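Local coordinates for pollen-specific leucine-rich repeat extensin-like protein 1 (Arabidopsis thaliana, PDB 6TME) that probably helps link the pollen cell wall to peptide signalling, binding a partner protein through its leucine-rich repeat domain, at residues S213-A218 with K234-I239; N259-D264 with N283-D288. All coordinates share one frame; numbering follows the deposited sequence.

Interactions 1 and 2 are two steps along one leucine-rich repeat solenoid, their centres about 10 Å apart. Strands 238-240 and 262-264 are neighbours in its parallel sheet, so the second segment of interaction 1 lies directly against the first segment of interaction 2. Probable hydrogen bonds join them, from Thr261 N to Asn237 O at 2.6 Å and from Ile239 N to Val262 O at 3.1 Å, while Ile239 CG2 packs 3.4 Å from Phe263 CD2. The N-acetylglucosamine on Asn259 also reaches the loop of interaction 1. Both contacts further meet the chain of another protein, which lies against the face carrying Val214, Glu238, Val262 and Gln286.

Interaction 1. Residues S213-A218 with K234-I239; sequences SVVTFA and KNLNEI. With NAG (2-acetamido-2-deoxy-beta-D-glucopyranose), chain G.
Ser213 O takes two successive backbone N-H groups at once, Asn237 N at 2.8 Å and Glu238 N at 3.2 Å. This forked bond opens a parallel strand pair between consecutive turns of a leucine-rich repeat solenoid. The Glu238 donor lies in the carbonyl plane; that of Asn237 is tilted 26° from it, so the two N-H groups approach the oxygen from different directions. One step on, Val215 N returns a bond to Glu238 O at 3.0 Å, and the strands settle into parallel register, Val214 beside Glu238 and Val215 beside Ile239.

On the Val214 and Glu238 face, the CG2 methyl of Val214 lies 4.0 Å from Glu238 CB. The Glu238 chain runs extended beyond CG, and its OE1 is hydrogen-bonded to the backbone of the chain of another protein, so this side of the sheet contributes to a binding surface. Ser213 OG turns elsewhere, to Asp190 OD1. At the loop end, the methyl C8 of the N-acetylglucosamine carried by Asn259 comes within 3.1 Å of Asn235 N.

The other face, with Val215 and Ile239, belongs to the apolar filling of the solenoid. Leu236 CD1 reaches Val215 CG2 from the loop side at 4.4 Å, and Phe217 closes the far end, its ring meeting that of Phe241 almost in parallel planes. Ile239 CG1 sits anti to its backbone N (chi1 -169°), and the terminal CD1 comes up to the edge of the Phe217 ring, near its plane, 4.1 Å from CE2.

Interaction 2. Residues N259-D264 with N283-D288; sequences NVTVFD and NVEQMD. With NAG (2-acetamido-2-deoxy-beta-D-glucopyranose), chain G; NAG (2-acetamido-2-deoxy-beta-D-glucopyranose), chain E.
Thr261 O is gripped by two consecutive backbone donors, Glu285 N at 2.7 Å and Gln286 N at 2.9 Å, the second nearly straight with an N-H...O angle of 172°. Phe263 N then bonds to Gln286 O, and Asp288 N to Phe263 O, completing a parallel strand pair of the repeat domain. Ahead of the fork a water takes over, donating to Val260 O at 2.6 Å and accepting from Asn283 N at 2.8 Å.

Asp264 and Asp288 lie side by side, carboxylates turned 44° apart, with Asp264 OD2 only 3.4 Å from Asp288 OD2. Their repulsion is probably eased by outside donors: Ser266 OG and an aromatic side chain of another protein's chain for Asp264, Ser290 N and a weak bond from a glycan O6 for Asp288. An alanine at Asp264 would probably leave Ser266 OG and that aromatic group without their acceptor. Inward, Val260 CG1 packs beside Val284 CG2 at 4.0 Å. Asn259 ND2 carries an N-acetylglucosamine, bonded to its C1.

Within the sheet, strand 262-264 is flanked by strands 238-240 and 286-288, and the latter by strand 310-312, where Asn310 ND2 holds Gln286 OE1.

Interaction 1. Residues S213-A218 with K234-I239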
loop_
_atom_site.group_PDB
_atom_site.type_symbol
_atom_site.label_atom_id
_atom_site.label_comp_id
_atom_site.label_asym_id
_atom_site.label_seq_id
_atom_site.Cartn_x
_atom_site.Cartn_y
_atom_site.Cartn_z
ATOM N N SER A 213 7.963 2.048 -5.165
ATOM C CA SER A 213 8.662 0.972 -4.477
ATOM C C SER A 213 7.712 0.014 -3.755
ATOM O O SER A 213 8.088 -1.144 -3.538
ATOM C CB SER A 213 9.685 1.552 -3.492
ATOM O OG SER A 213 9.037 2.176 -2.398
ATOM N N VAL A 214 6.505 0.444 -3.384
ATOM C CA VAL A 214 5.527 -0.449 -2.759
ATOM C C VAL A 214 4.136 -0.103 -3.270
ATOM O O VAL A 214 3.762 1.078 -3.307
ATOM C CB VAL A 214 5.554 -0.388 -1.212
ATOM C CG1 VAL A 214 5.333 1.045 -0.669
ATOM C CG2 VAL A 214 4.503 -1.324 -0.622
ATOM N N VAL A 215 3.372 -1.133 -3.668
ATOM C CA VAL A 215 1.972 -1.003 -4.069
ATOM C C VAL A 215 1.161 -2.108 -3.388
ATOM O O VAL A 215 1.507 -3.288 -3.502
ATOM C CB VAL A 215 1.788 -1.103 -5.599
ATOM C CG1 VAL A 215 0.343 -0.839 -5.944
ATOM C CG2 VAL A 215 2.726 -0.159 -6.374
ATOM N N THR A 216 0.076 -1.739 -2.698
ATOM C CA THR A 216 -0.837 -2.722 -2.129
ATOM C C THR A 216 -2.231 -2.582 -2.731
ATOM O O THR A 216 -2.773 -1.466 -2.820
ATOM C CB THR A 216 -0.900 -2.627 -0.591
ATOM O OG1 THR A 216 -1.502 -1.394 -0.161
ATOM C CG2 THR A 216 0.504 -2.773 0.009
ATOM N N PHE A 217 -2.785 -3.725 -3.174
ATOM C CA PHE A 217 -4.161 -3.877 -3.652
ATOM C C PHE A 217 -4.981 -4.804 -2.767
ATOM O O PHE A 217 -6.159 -5.045 -3.070
ATOM C CB PHE A 217 -4.212 -4.486 -5.063
ATOM C CG PHE A 217 -3.494 -3.722 -6.106
ATOM C CD1 PHE A 217 -4.156 -2.745 -6.840
ATOM C CD2 PHE A 217 -2.175 -4.014 -6.403
ATOM C CE1 PHE A 217 -3.498 -2.038 -7.837
ATOM C CE2 PHE A 217 -1.502 -3.307 -7.390
ATOM C CZ PHE A 217 -2.169 -2.313 -8.109
ATOM N N ALA A 218 -4.364 -5.392 -1.737
ATOM C CA ALA A 218 -4.978 -6.465 -0.958
ATOM C C ALA A 218 -6.399 -6.109 -0.518
ATOM O O ALA A 218 -6.716 -4.948 -0.280
ATOM C CB ALA A 218 -4.110 -6.758 0.270
ATOM N N LYS A 234 9.430 -0.014 -12.585
ATOM C CA LYS A 234 10.742 0.229 -12.021
ATOM C C LYS A 234 10.608 0.506 -10.529
ATOM O O LYS A 234 9.532 0.884 -10.026
ATOM C CB LYS A 234 11.427 1.395 -12.734
ATOM C CG LYS A 234 10.748 1.809 -14.027
ATOM N N ASN A 235 11.711 0.290 -9.813
ATOM C CA ASN A 235 11.823 0.566 -8.389
ATOM C C ASN A 235 10.977 -0.361 -7.524
ATOM O O ASN A 235 11.000 -0.214 -6.298
ATOM C CB ASN A 235 11.432 2.011 -8.049
ATOM C CG ASN A 235 12.099 3.022 -8.952
ATOM O OD1 ASN A 235 13.230 2.824 -9.400
ATOM N ND2 ASN A 235 11.396 4.120 -9.228
ATOM N N LEU A 236 10.234 -1.306 -8.106
ATOM C CA LEU A 236 9.270 -2.068 -7.322
ATOM C C LEU A 236 9.979 -3.039 -6.373
ATOM O O LEU A 236 10.766 -3.882 -6.821
ATOM C CB LEU A 236 8.329 -2.822 -8.243
ATOM C CG LEU A 236 7.284 -3.637 -7.485
ATOM C CD1 LEU A 236 6.355 -2.659 -6.760
ATOM C CD2 LEU A 236 6.498 -4.483 -8.444
ATOM N N ASN A 237 9.682 -2.937 -5.065
ATOM C CA ASN A 237 10.180 -3.882 -4.059
ATOM C C ASN A 237 9.119 -4.805 -3.484
ATOM O O ASN A 237 9.440 -5.959 -3.155
ATOM C CB ASN A 237 10.836 -3.145 -2.886
ATOM C CG ASN A 237 12.143 -2.495 -3.269
ATOM O OD1 ASN A 237 12.897 -3.013 -4.102
ATOM N ND2 ASN A 237 12.415 -1.340 -2.681
ATOM N N GLU A 238 7.879 -4.323 -3.327
ATOM C CA GLU A 238 6.817 -5.036 -2.608
ATOM C C GLU A 238 5.486 -4.784 -3.296
ATOM O O GLU A 238 5.095 -3.629 -3.488
ATOM C CB GLU A 238 6.743 -4.608 -1.130
ATOM C CG GLU A 238 8.057 -4.761 -0.376
ATOM C CD GLU A 238 8.057 -4.237 1.063
ATOM O OE1 GLU A 238 6.973 -4.070 1.680
ATOM O OE2 GLU A 238 9.179 -3.988 1.571
ATOM N N ILE A 239 4.794 -5.857 -3.675
ATOM C CA ILE A 239 3.472 -5.759 -4.285
ATOM C C ILE A 239 2.571 -6.805 -3.642
ATOM O O ILE A 239 2.952 -7.971 -3.509
ATOM C CB ILE A 239 3.521 -5.916 -5.820
ATOM C CG1 ILE A 239 2.167 -5.548 -6.438
ATOM C CG2 ILE A 239 3.970 -7.333 -6.257
ATOM C CD1 ILE A 239 2.293 -4.762 -7.731
HETATM C C1 NAG G . 16.954 -2.673 -9.663
HETATM C C2 NAG G . 16.493 -2.129 -11.008
HETATM C C3 NAG G . 17.697 -1.806 -11.876
HETATM C C4 NAG G . 18.617 -0.838 -11.143
HETATM C C5 NAG G . 18.970 -1.366 -9.751
HETATM C C6 NAG G . 19.719 -0.352 -8.918
HETATM C C7 NAG G . 14.282 -2.849 -11.798
HETATM C C8 NAG G . 13.769 -1.568 -11.214
HETATM N N2 NAG G . 15.600 -3.062 -11.678
HETATM O O4 NAG G . 19.810 -0.639 -11.893
HETATM O O5 NAG G . 17.781 -1.704 -9.014
HETATM O O6 NAG G . 19.525 -0.580 -7.529
HETATM O O7 NAG G . 13.537 -3.651 -12.359
#

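Interaction 2. Residues N259-D264 with N283-D288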
loop_
_atom_site.group_PDB
_atom_site.type_symbol
_atom_site.label_atom_id
_atom_site.label_comp_id
_atom_site.label_asym_id
_atom_site.label_seq_id
_atom_site.Cartn_x
_atom_site.Cartn_y
_atom_site.Cartn_z
ATOM N N ASN A 259 14.104 -6.629 -8.551
ATOM C CA ASN A 259 14.309 -5.994 -7.247
ATOM C C ASN A 259 13.195 -6.290 -6.248
ATOM O O ASN A 259 13.230 -5.762 -5.136
ATOM C CB ASN A 259 14.477 -4.474 -7.400
ATOM C CG ASN A 259 15.815 -4.103 -8.043
ATOM O OD1 ASN A 259 16.850 -4.703 -7.746
ATOM N ND2 ASN A 259 15.792 -3.115 -8.931
ATOM N N VAL A 260 12.230 -7.137 -6.603
ATOM C CA VAL A 260 11.118 -7.453 -5.710
ATOM C C VAL A 260 11.598 -8.300 -4.534
ATOM O O VAL A 260 12.311 -9.291 -4.712
ATOM C CB VAL A 260 10.009 -8.166 -6.498
ATOM C CG1 VAL A 260 9.184 -9.058 -5.593
ATOM C CG2 VAL A 260 9.123 -7.135 -7.192
ATOM N N THR A 261 11.194 -7.924 -3.319
ATOM C CA THR A 261 11.413 -8.750 -2.139
ATOM C C THR A 261 10.152 -9.429 -1.623
ATOM O O THR A 261 10.252 -10.399 -0.856
ATOM C CB THR A 261 11.986 -7.911 -0.984
ATOM O OG1 THR A 261 11.073 -6.851 -0.657
ATOM C CG2 THR A 261 13.337 -7.340 -1.356
ATOM N N VAL A 262 8.979 -8.912 -1.982
ATOM C CA VAL A 262 7.710 -9.377 -1.452
ATOM C C VAL A 262 6.762 -9.450 -2.632
ATOM O O VAL A 262 6.398 -8.413 -3.201
ATOM C CB VAL A 262 7.119 -8.454 -0.373
ATOM C CG1 VAL A 262 5.723 -8.965 -0.006
ATOM C CG2 VAL A 262 8.010 -8.367 0.863
ATOM N N PHE A 263 6.344 -10.657 -2.986
ATOM C CA PHE A 263 5.341 -10.853 -4.026
ATOM C C PHE A 263 4.264 -11.772 -3.457
ATOM O O PHE A 263 4.472 -12.983 -3.319
ATOM C CB PHE A 263 5.952 -11.431 -5.311
ATOM C CG PHE A 263 5.002 -11.382 -6.479
ATOM C CD1 PHE A 263 4.018 -12.341 -6.623
ATOM C CD2 PHE A 263 5.043 -10.335 -7.379
ATOM C CE1 PHE A 263 3.114 -12.269 -7.662
ATOM C CE2 PHE A 263 4.135 -10.255 -8.416
ATOM C CZ PHE A 263 3.176 -11.221 -8.562
ATOM N N ASP A 264 3.110 -11.209 -3.143
ATOM C CA ASP A 264 2.032 -11.959 -2.505
ATOM C C ASP A 264 0.789 -11.889 -3.394
ATOM O O ASP A 264 0.188 -10.822 -3.551
ATOM C CB ASP A 264 1.771 -11.424 -1.097
ATOM C CG ASP A 264 0.929 -12.380 -0.249
ATOM O OD1 ASP A 264 -0.003 -13.012 -0.803
ATOM O OD2 ASP A 264 1.190 -12.486 0.973
ATOM N N ASN A 283 15.775 -11.273 -5.977
ATOM C CA ASN A 283 15.756 -10.661 -4.652
ATOM C C ASN A 283 14.571 -11.075 -3.792
ATOM O O ASN A 283 14.488 -10.624 -2.645
ATOM C CB ASN A 283 15.763 -9.126 -4.758
ATOM C CG ASN A 283 17.169 -8.548 -4.800
ATOM O OD1 ASN A 283 17.883 -8.527 -3.790
ATOM N ND2 ASN A 283 17.584 -8.096 -5.982
ATOM N N VAL A 284 13.650 -11.896 -4.303
ATOM C CA VAL A 284 12.407 -12.110 -3.581
ATOM C C VAL A 284 12.703 -12.818 -2.272
ATOM O O VAL A 284 13.529 -13.737 -2.211
ATOM C CB VAL A 284 11.381 -12.867 -4.436
ATOM C CG1 VAL A 284 11.652 -14.351 -4.485
ATOM C CG2 VAL A 284 9.967 -12.585 -3.897
ATOM N N GLU A 285 12.099 -12.326 -1.196
ATOM C CA GLU A 285 12.264 -12.920 0.118
ATOM C C GLU A 285 11.007 -13.617 0.598
ATOM O O GLU A 285 11.075 -14.729 1.143
ATOM C CB GLU A 285 12.682 -11.847 1.127
ATOM C CG GLU A 285 14.110 -11.371 0.928
ATOM C CD GLU A 285 14.408 -10.082 1.680
ATOM O OE1 GLU A 285 13.653 -9.744 2.621
ATOM O OE2 GLU A 285 15.383 -9.390 1.307
ATOM N N GLN A 286 9.866 -12.979 0.372
ATOM C CA GLN A 286 8.551 -13.485 0.731
ATOM C C GLN A 286 7.783 -13.677 -0.561
ATOM O O GLN A 286 7.657 -12.738 -1.354
ATOM C CB GLN A 286 7.819 -12.504 1.658
ATOM C CG GLN A 286 8.568 -12.153 2.940
ATOM C CD GLN A 286 8.483 -13.256 3.987
ATOM O OE1 GLN A 286 7.464 -13.954 4.113
ATOM N NE2 GLN A 286 9.546 -13.412 4.747
ATOM N N MET A 287 7.306 -14.891 -0.793
ATOM C CA MET A 287 6.532 -15.202 -1.988
ATOM C C MET A 287 5.388 -16.111 -1.564
ATOM O O MET A 287 5.625 -17.180 -0.995
ATOM C CB MET A 287 7.395 -15.861 -3.070
ATOM C CG MET A 287 6.740 -15.793 -4.460
ATOM S SD MET A 287 7.883 -15.907 -5.858
ATOM C CE MET A 287 8.602 -17.511 -5.595
ATOM N N ASP A 288 4.161 -15.669 -1.817
ATOM C CA ASP A 288 2.947 -16.326 -1.333
ATOM C C ASP A 288 1.989 -16.486 -2.504
ATOM O O ASP A 288 1.468 -15.491 -3.020
ATOM C CB ASP A 288 2.278 -15.510 -0.212
ATOM C CG ASP A 288 1.099 -16.259 0.452
ATOM O OD1 ASP A 288 0.644 -17.294 -0.068
ATOM O OD2 ASP A 288 0.619 -15.817 1.510
HETATM C C1 NAG G . 16.954 -2.673 -9.663
HETATM C C2 NAG G . 16.493 -2.129 -11.008
HETATM C C3 NAG G . 17.697 -1.806 -11.876
HETATM C C4 NAG G . 18.617 -0.838 -11.143
HETATM C C5 NAG G . 18.970 -1.366 -9.751
HETATM C C6 NAG G . 19.719 -0.352 -8.918
HETATM C C7 NAG G . 14.282 -2.849 -11.798
HETATM C C8 NAG G . 13.769 -1.568 -11.214
HETATM N N2 NAG G . 15.600 -3.062 -11.678
HETATM O O4 NAG G . 19.810 -0.639 -11.893
HETATM O O5 NAG G . 17.781 -1.704 -9.014
HETATM O O6 NAG G . 19.525 -0.580 -7.529
HETATM O O7 NAG G . 13.537 -3.651 -12.359
HETATM C C1 NAG E . 5.334 -17.029 5.824
HETATM C C2 NAG E . 5.173 -16.375 7.192
HETATM C C3 NAG E . 3.800 -16.701 7.777
HETATM C C4 NAG E . 2.710 -16.239 6.821
HETATM C C5 NAG E . 2.902 -16.884 5.450
HETATM C C6 NAG E . 1.989 -16.290 4.403
HETATM C C7 NAG E . 7.391 -16.116 8.231
HETATM C C8 NAG E . 8.360 -16.670 9.229
HETATM N N2 NAG E . 6.233 -16.777 8.107
HETATM O O3 NAG E . 3.642 -16.023 9.020
HETATM O O4 NAG E . 1.411 -16.501 7.348
HETATM O O5 NAG E . 4.238 -16.651 4.974
HETATM O O6 NAG E . 2.415 -14.977 4.051
HETATM O O7 NAG E . 7.652 -15.120 7.555
HETATM O O HOH W 1 13.373 -10.156 -6.917
#